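Local coordinates for unknown (Klebsiella pneumoniae, PDB 2A2L), which is of unknown function but belongs to the HbpS-like family, named for haem-degrading proteins and related to GAF domains, at residues A[15-20]-A[37-42]; A[108-111]-A[116-119]. All coordinates share one frame; numbering follows the deposited sequence.

Contact 1 of 2, residues A[15-20]-A[37-42]; sequences AAAQQM and FSVVDR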
# COMPACT_ATOMS: atom_id res chain seq x y z
N ALA A 15 11.65 26.81 14.24
CA ALA A 15 11.97 28.22 14.16
C ALA A 15 12.50 28.60 12.78
O ALA A 15 11.89 29.40 12.08
CB ALA A 15 12.98 28.59 15.24
N ALA A 16 13.63 27.98 12.41
CA ALA A 16 14.30 28.18 11.12
C ALA A 16 13.45 27.80 9.91
O ALA A 16 13.41 28.53 8.92
CB ALA A 16 15.59 27.38 11.10
N ALA A 17 12.77 26.65 9.99
CA ALA A 17 11.77 26.23 9.01
C ALA A 17 10.75 27.31 8.76
O ALA A 17 10.44 27.63 7.61
CB ALA A 17 11.07 24.95 9.47
N GLN A 18 10.22 27.89 9.84
CA GLN A 18 9.16 28.88 9.74
C GLN A 18 9.61 30.13 9.00
O GLN A 18 8.85 30.70 8.22
CB GLN A 18 8.69 29.26 11.13
CG GLN A 18 7.56 28.42 11.62
CD GLN A 18 7.37 28.58 13.10
OE1 GLN A 18 8.26 29.05 13.80
NE2 GLN A 18 6.21 28.18 13.59
N GLN A 19 10.85 30.53 9.24
CA GLN A 19 11.42 31.71 8.63
C GLN A 19 11.67 31.53 7.14
O GLN A 19 11.32 32.40 6.35
CB GLN A 19 12.71 32.11 9.36
CG GLN A 19 12.51 32.47 10.83
CD GLN A 19 11.46 33.56 11.08
OE1 GLN A 19 11.63 34.73 10.68
NE2 GLN A 19 10.38 33.19 11.76
N MET A 20 12.27 30.40 6.76
CA MET A 20 12.43 30.04 5.33
C MET A 20 11.12 29.84 4.56
O MET A 20 11.08 29.98 3.35
CB MET A 20 13.29 28.80 5.13
CG MET A 20 14.49 28.67 6.06
SD MET A 20 15.00 26.94 6.15
CE MET A 20 16.17 26.97 4.89
N PHE A 37 5.95 24.40 0.07
CA PHE A 37 7.27 24.37 0.70
C PHE A 37 7.27 23.35 1.82
O PHE A 37 6.33 23.29 2.63
CB PHE A 37 7.64 25.73 1.29
CG PHE A 37 9.03 25.80 1.93
CD1 PHE A 37 10.18 25.53 1.16
CD2 PHE A 37 9.18 26.17 3.27
CE1 PHE A 37 11.47 25.60 1.73
CE2 PHE A 37 10.47 26.26 3.87
CZ PHE A 37 11.62 25.97 3.10
N SER A 38 8.33 22.55 1.87
CA SER A 38 8.48 21.58 2.95
C SER A 38 9.86 21.66 3.52
O SER A 38 10.78 22.05 2.82
CB SER A 38 8.17 20.18 2.48
OG SER A 38 6.90 20.18 1.87
N VAL A 39 9.98 21.33 4.82
CA VAL A 39 11.26 21.18 5.50
C VAL A 39 11.19 19.95 6.37
O VAL A 39 10.25 19.77 7.13
CB VAL A 39 11.62 22.37 6.47
CG1 VAL A 39 13.04 22.16 7.07
CG2 VAL A 39 11.56 23.71 5.77
N VAL A 40 12.21 19.10 6.27
CA VAL A 40 12.34 17.95 7.16
C VAL A 40 13.50 18.20 8.11
O VAL A 40 14.48 18.88 7.76
CB VAL A 40 12.54 16.63 6.37
CG1 VAL A 40 11.25 16.29 5.58
CG2 VAL A 40 13.75 16.73 5.41
N ASP A 41 13.40 17.66 9.32
CA ASP A 41 14.55 17.68 10.23
C ASP A 41 15.65 16.66 9.84
O ASP A 41 15.54 15.98 8.80
CB ASP A 41 14.11 17.57 11.69
CG ASP A 41 13.64 16.17 12.08
OD1 ASP A 41 14.01 15.18 11.41
OD2 ASP A 41 12.94 16.06 13.11
N ARG A 42 16.67 16.56 10.69
CA ARG A 42 17.91 15.79 10.41
C ARG A 42 17.72 14.27 10.17
O ARG A 42 18.53 13.62 9.49
CB ARG A 42 18.88 16.03 11.57
CG ARG A 42 20.19 15.29 11.54
CD ARG A 42 20.14 13.99 12.34
NE ARG A 42 21.02 13.00 11.74
CZ ARG A 42 22.15 13.30 11.12
NH1 ARG A 42 22.55 14.56 11.04
NH2 ARG A 42 22.89 12.35 10.59

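Contact 2 of 2, residues A[108-111]-A[116-119]; sequences LPVI and VIGA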
# COMPACT_ATOMS: atom_id res chain seq x y z
N LEU A 108 16.63 20.59 -1.67
CA LEU A 108 18.02 20.84 -1.28
C LEU A 108 18.28 20.40 0.16
O LEU A 108 17.44 20.59 1.02
CB LEU A 108 18.38 22.32 -1.47
CG LEU A 108 18.55 22.78 -2.92
CD1 LEU A 108 18.69 24.27 -3.03
CD2 LEU A 108 19.73 22.09 -3.61
N PRO A 109 19.44 19.77 0.43
CA PRO A 109 19.88 19.60 1.81
C PRO A 109 20.33 20.92 2.45
O PRO A 109 20.81 21.82 1.75
CB PRO A 109 21.06 18.64 1.66
CG PRO A 109 21.59 18.95 0.31
CD PRO A 109 20.38 19.16 -0.53
N VAL A 110 20.15 21.03 3.76
CA VAL A 110 20.59 22.21 4.50
C VAL A 110 21.90 21.86 5.19
O VAL A 110 21.94 20.95 6.01
CB VAL A 110 19.55 22.63 5.58
CG1 VAL A 110 20.03 23.86 6.34
CG2 VAL A 110 18.19 22.88 4.95
N ILE A 111 22.96 22.58 4.85
CA ILE A 111 24.31 22.25 5.33
C ILE A 111 24.82 23.27 6.36
O ILE A 111 25.08 24.43 6.04
CB ILE A 111 25.32 22.15 4.17
CG1 ILE A 111 24.96 20.97 3.25
CG2 ILE A 111 26.75 22.07 4.69
CD1 ILE A 111 25.03 21.33 1.79
N VAL A 116 24.75 17.77 7.32
CA VAL A 116 23.40 17.89 6.76
C VAL A 116 22.39 17.84 7.90
O VAL A 116 22.20 16.81 8.55
CB VAL A 116 23.15 16.80 5.69
CG1 VAL A 116 21.67 16.58 5.41
CG2 VAL A 116 23.90 17.14 4.42
N ILE A 117 21.75 18.96 8.17
CA ILE A 117 20.95 19.08 9.38
C ILE A 117 19.45 18.86 9.12
O ILE A 117 18.61 19.00 10.02
CB ILE A 117 21.21 20.43 10.11
CG1 ILE A 117 20.78 21.61 9.24
CG2 ILE A 117 22.68 20.56 10.49
CD1 ILE A 117 20.66 22.89 10.02
N GLY A 118 19.14 18.51 7.88
CA GLY A 118 17.78 18.55 7.38
C GLY A 118 17.79 18.80 5.89
O GLY A 118 18.84 18.73 5.26
N ALA A 119 16.61 19.08 5.34
CA ALA A 119 16.49 19.49 3.94
C ALA A 119 15.20 20.23 3.66
O ALA A 119 14.25 20.20 4.46
CB ALA A 119 16.57 18.29 3.05

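Contact 1 of 2, residues A[15-20]-A[37-42]
Ala17 O meets the Phe37 ring at its edge, in the ring plane and 4.0 Å from CE2, while Met20 O lies over one face of the same ring, 3.8 Å from that CE2. These two carbonyls are the polar part of a contact in which no hydrogen bond passes from segment 15-20 to segment 37-42. The rest is apolar. Phe37 reaches the helix because CG stands anti to its backbone N (chi1 -178°), and its far ring end lies beside the last turn of the segment, with CZ 3.9 Å from Met20 CB. Two residues further along the strand, Ala17 CB sits 3.9 Å from Val39 CG2 and almost as near Val39 CB, so a methyl rests on the branch of a valine. Alanine suits this spot, being small enough for the CA atoms of Ala17 and Val39 to come within 6.2 Å. The segments run nearly antiparallel (163°), their axes 9.1 Å apart. The rest of the Met20 side chain packs on Ile12, Val120 and Phe141. Asp41 pairs with Arg51 of a third subunit, and Gln18 NE2 bonds to Glu25 and Gln50 of that subunit. The chemistry implies that within this contact apolar packing and carbonyl-to-ring contacts join helix to strand without a hydrogen bond, while Gln18 and Asp41 find polar partners across the subunit interface.

Contact 2 of 2, residues A[108-111]-A[116-119]
The beta hairpin of strands 107-111 and 116-123 carries a beta bulge here: Pro109 faces Ala119 and Ile111 faces Val116, both antiparallel non-hydrogen-bonded pairs, so the second strand spends one residue more. Between them Val110 makes both hydrogen bonds that link the two segments. Its N reaches Gly118 O at 3.0 Å, straight at hydrogen (178°) but from above the carbonyl plane, whereas Val110 O accepts Ile117 N at 2.9 Å, nearly end-on to the C=O. Val116 CA adds a CA-H...O contact to that oxygen at 3.5 Å. Proline fits its place because a non-hydrogen-bonded position asks no N-H of it. Gly118 has a positive phi of 151°, easily adopted without a side chain. On the Val110 side, Ile117 holds CG1 between its backbone N and carbonyl carbon (chi1 63°), which brings CG1 to 3.7 Å from Val110 CG1; Phe141 and Ile12 cover this pair. Pro109 and Ala119 turn instead to Ala70 of helix 59-72. Across the hairpin, the small Ala119 brings its CB within 3.2 Å of Leu108 O. With both backbone groups of Val110 satisfied, the bulge costs no bond at this residue; its extra residue probably accentuates the strand twist, with Val110, Ile117, Gly118 and Ala119 buried.

Overall arrangement
Contacts 1 and 2 follow one another along the chain and join in a single antiparallel sheet, where strands 36-41 and 116-123 are neighbours; their centres lie 10 Å apart. Between these strands Val40 N probably bonds to Ala119 O (2.9 Å), with Arg42 CB packed 3.4 Å from Ile117 O close by. Shared neighbours tie them further: Ile12 touches Met20 and Val39 of contact 1 as well as Val110 and Ile117 of contact 2, and Phe141 touches Met20, Val110 and Ile117. Helix 59-72 meets Val40, Pro109 and Ala119. Both contacts thus lie in the core of this HbpS-like domain.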